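Local coordinates for protein tryptophanyl-tRNA synthetase (Thermus thermophilus, PDB 2EL7) that probably catalyses the ATP-dependent attachment of tryptophan to its cognate tRNA, working as a homodimeric class I aminoacyl-tRNA synthetase, at residues M1-G12 and A135-V147. Sequence-based numbering, arbitrary orientation.
Sequences MKRVLSGIQPSG and ADILIYKADTVPV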
ATOM      1  N   MET A   1       9.188 -21.980 -17.106  1.00 40.78           N
ATOM      2  CA  MET A   1       8.620 -22.040 -15.712  1.00 36.28           C
ATOM      3  C   MET A   1       9.691 -22.317 -14.662  1.00 33.56           C
ATOM      4  O   MET A   1      10.152 -23.453 -14.541  1.00 42.76           O
ATOM      5  CB  MET A   1       7.549 -23.132 -15.643  1.00 33.69           C
ATOM      6  CG  MET A   1       6.787 -23.231 -14.340  1.00 31.72           C
ATOM      7  SD  MET A   1       5.645 -24.663 -14.302  1.00 49.48           S
ATOM      8  CE  MET A   1       4.082 -23.901 -14.359  1.00 49.86           C
ATOM      9  N   LYS A   2      10.100 -21.290 -13.918  1.00 29.48           N
ATOM     10  CA  LYS A   2      11.103 -21.461 -12.853  1.00 34.25           C
ATOM     11  C   LYS A   2      10.477 -21.281 -11.464  1.00 30.79           C
ATOM     12  O   LYS A   2      10.748 -22.040 -10.539  1.00 30.33           O
ATOM     13  CB  LYS A   2      12.238 -20.440 -12.972  1.00 46.54           C
ATOM     14  CG  LYS A   2      13.165 -20.577 -14.169  1.00 50.63           C
ATOM     15  CD  LYS A   2      14.194 -19.465 -14.093  1.00 56.11           C
ATOM     16  CE  LYS A   2      15.208 -19.538 -15.215  1.00 72.07           C
ATOM     17  NZ  LYS A   2      16.196 -18.424 -15.096  1.00 68.24           N
ATOM     18  N   ARG A   3       9.666 -20.247 -11.307  1.00 27.93           N
ATOM     19  CA  ARG A   3       9.034 -20.019 -10.022  1.00 28.43           C
ATOM     20  C   ARG A   3       7.588 -19.666 -10.233  1.00 25.05           C
ATOM     21  O   ARG A   3       7.258 -18.787 -11.024  1.00 26.52           O
ATOM     22  CB  ARG A   3       9.714 -18.896  -9.249  1.00 24.59           C
ATOM     23  CG  ARG A   3       9.042 -18.654  -7.903  1.00 25.25           C
ATOM     24  CD  ARG A   3       9.828 -17.669  -7.091  1.00 25.17           C
ATOM     25  NE  ARG A   3      11.077 -18.264  -6.647  1.00 30.15           N
ATOM     26  CZ  ARG A   3      12.163 -17.571  -6.331  1.00 33.86           C
ATOM     27  NH1 ARG A   3      13.235 -18.213  -5.935  1.00 29.14           N
ATOM     28  NH2 ARG A   3      12.182 -16.244  -6.417  1.00 37.41           N
ATOM     29  N   VAL A   4       6.727 -20.368  -9.527  1.00 20.10           N
ATOM     30  CA  VAL A   4       5.309 -20.150  -9.659  1.00 31.13           C
ATOM     31  C   VAL A   4       4.688 -19.562  -8.396  1.00 26.86           C
ATOM     32  O   VAL A   4       5.095 -19.898  -7.292  1.00 24.32           O
ATOM     33  CB  VAL A   4       4.594 -21.488 -10.017  1.00 30.18           C
ATOM     34  CG1 VAL A   4       3.069 -21.334  -9.921  1.00 21.50           C
ATOM     35  CG2 VAL A   4       4.979 -21.898 -11.436  1.00 30.79           C
ATOM     36  N   LEU A   5       3.740 -18.646  -8.567  1.00 19.48           N
ATOM     37  CA  LEU A   5       3.052 -18.094  -7.424  1.00 24.82           C
ATOM     38  C   LEU A   5       1.587 -18.432  -7.603  1.00 28.41           C
ATOM     39  O   LEU A   5       0.970 -18.034  -8.598  1.00 33.64           O
ATOM     40  CB  LEU A   5       3.206 -16.581  -7.317  1.00 17.21           C
ATOM     41  CG  LEU A   5       2.367 -16.088  -6.111  1.00 28.96           C
ATOM     42  CD1 LEU A   5       2.998 -16.512  -4.778  1.00 14.34           C
ATOM     43  CD2 LEU A   5       2.228 -14.590  -6.145  1.00 29.03           C
ATOM     44  N   SER A   6       1.030 -19.186  -6.661  1.00 28.51           N
ATOM     45  CA  SER A   6      -0.385 -19.551  -6.741  1.00 25.91           C
ATOM     46  C   SER A   6      -1.156 -18.994  -5.549  1.00 21.82           C
ATOM     47  O   SER A   6      -0.770 -19.201  -4.401  1.00 28.57           O
ATOM     48  CB  SER A   6      -0.542 -21.076  -6.814  1.00 24.79           C
ATOM     49  OG  SER A   6       0.195 -21.616  -7.911  1.00 33.42           O
ATOM     50  N   GLY A   7      -2.251 -18.293  -5.833  1.00 19.90           N
ATOM     51  CA  GLY A   7      -3.059 -17.700  -4.790  1.00 13.04           C
ATOM     52  C   GLY A   7      -4.151 -18.596  -4.258  1.00 26.30           C
ATOM     53  O   GLY A   7      -4.947 -19.155  -5.027  1.00 29.04           O
ATOM     54  N   ILE A   8      -4.189 -18.723  -2.930  1.00 29.03           N
ATOM     55  CA  ILE A   8      -5.172 -19.537  -2.225  1.00 23.30           C
ATOM     56  C   ILE A   8      -6.121 -18.632  -1.434  1.00 33.28           C
ATOM     57  O   ILE A   8      -5.682 -17.813  -0.613  1.00 23.72           O
ATOM     58  CB  ILE A   8      -4.469 -20.498  -1.250  1.00 25.99           C
ATOM     59  CG1 ILE A   8      -3.767 -21.604  -2.038  1.00 26.16           C
ATOM     60  CG2 ILE A   8      -5.477 -21.088  -0.235  1.00 29.05           C
ATOM     61  CD1 ILE A   8      -3.046 -22.592  -1.141  1.00 26.56           C
ATOM     62  N   GLN A   9      -7.419 -18.775  -1.667  1.00 30.82           N
ATOM     63  CA  GLN A   9      -8.368 -17.943  -0.925  1.00 37.46           C
ATOM     64  C   GLN A   9      -8.386 -18.333   0.558  1.00 28.39           C
ATOM     65  O   GLN A   9      -8.288 -19.516   0.901  1.00 24.74           O
ATOM     66  CB  GLN A   9      -9.767 -18.057  -1.543  1.00 25.32           C
ATOM     67  CG  GLN A   9      -9.817 -17.498  -2.949  1.00 24.40           C
ATOM     68  CD  GLN A   9      -9.240 -16.092  -3.013  1.00 36.07           C
ATOM     69  OE1 GLN A   9      -9.581 -15.238  -2.183  1.00 35.93           O
ATOM     70  NE2 GLN A   9      -8.358 -15.838  -3.992  1.00 21.76           N
ATOM     71  N   PRO A  10      -8.514 -17.340   1.454  1.00 25.55           N
ATOM     72  CA  PRO A  10      -8.544 -17.581   2.900  1.00 24.24           C
ATOM     73  C   PRO A  10      -9.869 -18.248   3.346  1.00 28.59           C
ATOM     74  O   PRO A  10     -10.782 -17.584   3.858  1.00 28.44           O
ATOM     75  CB  PRO A  10      -8.363 -16.181   3.465  1.00 21.56           C
ATOM     76  CG  PRO A  10      -9.152 -15.354   2.514  1.00 19.98           C
ATOM     77  CD  PRO A  10      -8.745 -15.914   1.159  1.00 28.02           C
ATOM     78  N   SER A  11      -9.972 -19.557   3.133  1.00 24.24           N
ATOM     79  CA  SER A  11     -11.189 -20.293   3.486  1.00 26.00           C
ATOM     80  C   SER A  11     -10.945 -21.791   3.626  1.00 25.65           C
ATOM     81  O   SER A  11     -10.178 -22.372   2.863  1.00 21.40           O
ATOM     82  CB  SER A  11     -12.258 -20.075   2.412  1.00 21.26           C
ATOM     83  OG  SER A  11     -13.200 -21.137   2.417  1.00 29.45           O
ATOM     84  N   GLY A  12     -11.617 -22.421   4.586  1.00 33.09           N
ATOM     85  CA  GLY A  12     -11.450 -23.857   4.758  1.00 31.52           C
ATOM     86  C   GLY A  12     -12.482 -24.699   4.011  1.00 39.37           C
ATOM     87  O   GLY A  12     -12.612 -25.886   4.278  1.00 51.25           O
ATOM     88  N   ALA A 135       2.163  -6.819  -7.064  1.00 30.18           N
ATOM     89  CA  ALA A 135       3.330  -6.711  -6.191  1.00 22.63           C
ATOM     90  C   ALA A 135       3.612  -8.043  -5.526  1.00 18.44           C
ATOM     91  O   ALA A 135       4.740  -8.384  -5.251  1.00 25.39           O
ATOM     92  CB  ALA A 135       3.091  -5.656  -5.155  1.00 29.36           C
ATOM     93  N   ASP A 136       2.558  -8.794  -5.260  1.00 27.71           N
ATOM     94  CA  ASP A 136       2.695 -10.102  -4.641  1.00 30.51           C
ATOM     95  C   ASP A 136       3.418 -11.007  -5.654  1.00 25.03           C
ATOM     96  O   ASP A 136       4.330 -11.741  -5.300  1.00 32.70           O
ATOM     97  CB  ASP A 136       1.294 -10.639  -4.306  1.00 30.08           C
ATOM     98  CG  ASP A 136       1.218 -11.326  -2.946  1.00 41.37           C
ATOM     99  OD1 ASP A 136       2.159 -11.180  -2.123  1.00 28.31           O
ATOM    100  OD2 ASP A 136       0.189 -12.011  -2.710  1.00 34.70           O
ATOM    101  N   ILE A 137       3.014 -10.928  -6.917  1.00 21.52           N
ATOM    102  CA  ILE A 137       3.616 -11.729  -7.969  1.00 28.14           C
ATOM    103  C   ILE A 137       5.074 -11.328  -8.248  1.00 29.43           C
ATOM    104  O   ILE A 137       5.969 -12.187  -8.286  1.00 21.28           O
ATOM    105  CB  ILE A 137       2.807 -11.624  -9.305  1.00 26.94           C
ATOM    106  CG1 ILE A 137       1.424 -12.260  -9.139  1.00 19.21           C
ATOM    107  CG2 ILE A 137       3.570 -12.304 -10.440  1.00 16.84           C
ATOM    108  CD1 ILE A 137       0.565 -12.196 -10.384  1.00 16.53           C
ATOM    109  N   LEU A 138       5.324 -10.032  -8.407  1.00 23.18           N
ATOM    110  CA  LEU A 138       6.674  -9.605  -8.706  1.00 26.02           C
ATOM    111  C   LEU A 138       7.680  -9.527  -7.539  1.00 28.99           C
ATOM    112  O   LEU A 138       8.902  -9.648  -7.756  1.00 24.31           O
ATOM    113  CB  LEU A 138       6.618  -8.293  -9.480  1.00 22.28           C
ATOM    114  CG  LEU A 138       5.716  -8.412 -10.724  1.00 30.60           C
ATOM    115  CD1 LEU A 138       5.612  -7.054 -11.445  1.00 24.44           C
ATOM    116  CD2 LEU A 138       6.248  -9.498 -11.658  1.00 16.58           C
ATOM    117  N   ILE A 139       7.201  -9.341  -6.308  1.00 28.46           N
ATOM    118  CA  ILE A 139       8.132  -9.263  -5.171  1.00 23.86           C
ATOM    119  C   ILE A 139       8.931 -10.575  -5.047  1.00 26.80           C
ATOM    120  O   ILE A 139      10.053 -10.585  -4.510  1.00 26.36           O
ATOM    121  CB  ILE A 139       7.395  -9.049  -3.847  1.00 23.59           C
ATOM    122  CG1 ILE A 139       8.373  -8.588  -2.776  1.00 20.31           C
ATOM    123  CG2 ILE A 139       6.780 -10.378  -3.358  1.00 17.71           C
ATOM    124  CD1 ILE A 139       8.488  -7.126  -2.650  1.00 27.73           C
ATOM    125  N   TYR A 140       8.338 -11.668  -5.540  1.00 17.06           N
ATOM    126  CA  TYR A 140       8.926 -13.003  -5.487  1.00 16.96           C
ATOM    127  C   TYR A 140       9.478 -13.425  -6.848  1.00 26.16           C
ATOM    128  O   TYR A 140       9.917 -14.577  -7.024  1.00 27.51           O
ATOM    129  CB  TYR A 140       7.879 -14.041  -5.037  1.00 13.23           C
ATOM    130  CG  TYR A 140       7.249 -13.763  -3.684  1.00 16.81           C
ATOM    131  CD1 TYR A 140       5.866 -13.576  -3.554  1.00 17.79           C
ATOM    132  CD2 TYR A 140       8.040 -13.617  -2.552  1.00 11.47           C
ATOM    133  CE1 TYR A 140       5.305 -13.235  -2.328  1.00 14.25           C
ATOM    134  CE2 TYR A 140       7.499 -13.282  -1.341  1.00 19.61           C
ATOM    135  CZ  TYR A 140       6.132 -13.076  -1.224  1.00 18.56           C
ATOM    136  OH  TYR A 140       5.643 -12.598  -0.023  1.00 16.54           O
ATOM    137  N   LYS A 141       9.442 -12.491  -7.802  1.00 27.63           N
ATOM    138  CA  LYS A 141       9.929 -12.739  -9.152  1.00 26.32           C
ATOM    139  C   LYS A 141       9.321 -13.998  -9.743  1.00 24.21           C
ATOM    140  O   LYS A 141      10.000 -14.731 -10.447  1.00 27.56           O
ATOM    141  CB  LYS A 141      11.455 -12.883  -9.161  1.00 25.87           C
ATOM    142  CG  LYS A 141      12.240 -11.669  -9.670  1.00 33.61           C
ATOM    143  CD  LYS A 141      12.482 -10.634  -8.597  1.00 32.68           C
ATOM    144  CE  LYS A 141      13.327  -9.443  -9.088  1.00 37.74           C
ATOM    145  NZ  LYS A 141      14.792  -9.686  -9.200  1.00 28.78           N
ATOM    146  N   ALA A 142       8.062 -14.271  -9.443  1.00 21.45           N
ATOM    147  CA  ALA A 142       7.406 -15.456 -10.010  1.00 26.32           C
ATOM    148  C   ALA A 142       7.180 -15.196 -11.495  1.00 19.05           C
ATOM    149  O   ALA A 142       6.815 -14.097 -11.874  1.00 28.49           O
ATOM    150  CB  ALA A 142       6.034 -15.737  -9.313  1.00 19.35           C
ATOM    151  N   ASP A 143       7.370 -16.203 -12.335  1.00 23.64           N
ATOM    152  CA  ASP A 143       7.170 -16.015 -13.772  1.00 26.20           C
ATOM    153  C   ASP A 143       5.924 -16.737 -14.269  1.00 24.89           C
ATOM    154  O   ASP A 143       5.551 -16.619 -15.429  1.00 32.24           O
ATOM    155  CB  ASP A 143       8.406 -16.502 -14.552  1.00 18.65           C
ATOM    156  CG  ASP A 143       8.658 -17.991 -14.374  1.00 22.62           C
ATOM    157  OD1 ASP A 143       9.738 -18.379 -13.898  1.00 32.89           O
ATOM    158  OD2 ASP A 143       7.768 -18.787 -14.710  1.00 26.48           O
ATOM    159  N   THR A 144       5.267 -17.486 -13.396  1.00 25.97           N
ATOM    160  CA  THR A 144       4.073 -18.197 -13.811  1.00 22.59           C
ATOM    161  C   THR A 144       3.023 -18.105 -12.726  1.00 27.58           C
ATOM    162  O   THR A 144       3.324 -18.165 -11.526  1.00 33.97           O
ATOM    163  CB  THR A 144       4.390 -19.663 -14.106  1.00 32.26           C
ATOM    164  OG1 THR A 144       5.435 -19.725 -15.088  1.00 40.56           O
ATOM    165  CG2 THR A 144       3.156 -20.389 -14.649  1.00 28.52           C
ATOM    166  N   VAL A 145       1.780 -17.957 -13.143  1.00 25.46           N
ATOM    167  CA  VAL A 145       0.716 -17.837 -12.188  1.00 23.88           C
ATOM    168  C   VAL A 145      -0.498 -18.603 -12.655  1.00 24.05           C
ATOM    169  O   VAL A 145      -1.074 -18.271 -13.676  1.00 40.75           O
ATOM    170  CB  VAL A 145       0.323 -16.367 -11.993  1.00 20.77           C
ATOM    171  CG1 VAL A 145      -0.743 -16.257 -10.886  1.00 27.98           C
ATOM    172  CG2 VAL A 145       1.548 -15.529 -11.627  1.00 19.52           C
ATOM    173  N   PRO A 146      -0.897 -19.653 -11.924  1.00 28.15           N
ATOM    174  CA  PRO A 146      -2.080 -20.411 -12.343  1.00 32.46           C
ATOM    175  C   PRO A 146      -3.333 -19.624 -12.028  1.00 32.91           C
ATOM    176  O   PRO A 146      -3.485 -19.120 -10.922  1.00 35.60           O
ATOM    177  CB  PRO A 146      -1.979 -21.693 -11.531  1.00 35.08           C
ATOM    178  CG  PRO A 146      -1.298 -21.248 -10.288  1.00 39.48           C
ATOM    179  CD  PRO A 146      -0.219 -20.314 -10.795  1.00 30.74           C
ATOM    180  N   VAL A 147      -4.218 -19.503 -13.014  1.00 36.00           N
ATOM    181  CA  VAL A 147      -5.468 -18.755 -12.858  1.00 35.10           C
ATOM    182  C   VAL A 147      -6.598 -19.311 -13.745  1.00 39.13           C
ATOM    183  O   VAL A 147      -6.339 -19.990 -14.749  1.00 35.37           O
ATOM    184  CB  VAL A 147      -5.277 -17.276 -13.255  1.00 32.73           C
ATOM    185  CG1 VAL A 147      -4.280 -16.589 -12.326  1.00 25.65           C
ATOM    186  CG2 VAL A 147      -4.804 -17.208 -14.702  1.00 30.51           C
TER
HETATM  187  O   HOH W   1      -3.240 -16.931  -8.261  1.00 31.34           O
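L5 lays its side chain over the end of helix 124-139 and the turn that follows: CB lies 3.6 Å from A142 CB, while CD2 reaches I137 CG1 and the D136 carbonyl. With CG anti to the backbone N (chi1 177°), the isobutyl group extends from its strand to the helix. This is the Rossmann-type core of a class I synthetase, where strands 4-8 and 144-146 run side by side in parallel, their axes 26° apart. Pairing is confined to a single bridge, V4 with T144; beside it L5 N donates to T144 O at 3.0 Å, almost straight on to the carbonyl. Strand 37-41 bonds the other edge of strand 4-8. Toward the N-terminus the side chain of D143 adds to the backbone bonds: its OD1 accepts K2 N (2.9 Å) through the syn lone pair and R3 N (3.2 Å) from above the carboxylate plane. D143 N returns a bond to R3 O. With an alanine in place of D143, the amides of K2 and R3 would probably lose the acceptor they share. V4 CG2 meets T144 CB at 3.5 Å, and V4 CG1 packs against P146 CD. Beyond strand 4-8 the chain enters the HIGH region, and D136 is a predicted tryptophan ligand, consistent with a contact bordering the active site. The helix closes in a Schellman motif with K141 at C-prime, and R3, whose NE is salt-bridged to D36, holds that end: R3 NH2 hydrogen-bonds to Y140 O at 2.9 Å, in the plane of its own guanidinium but from above the carbonyl plane of Y140.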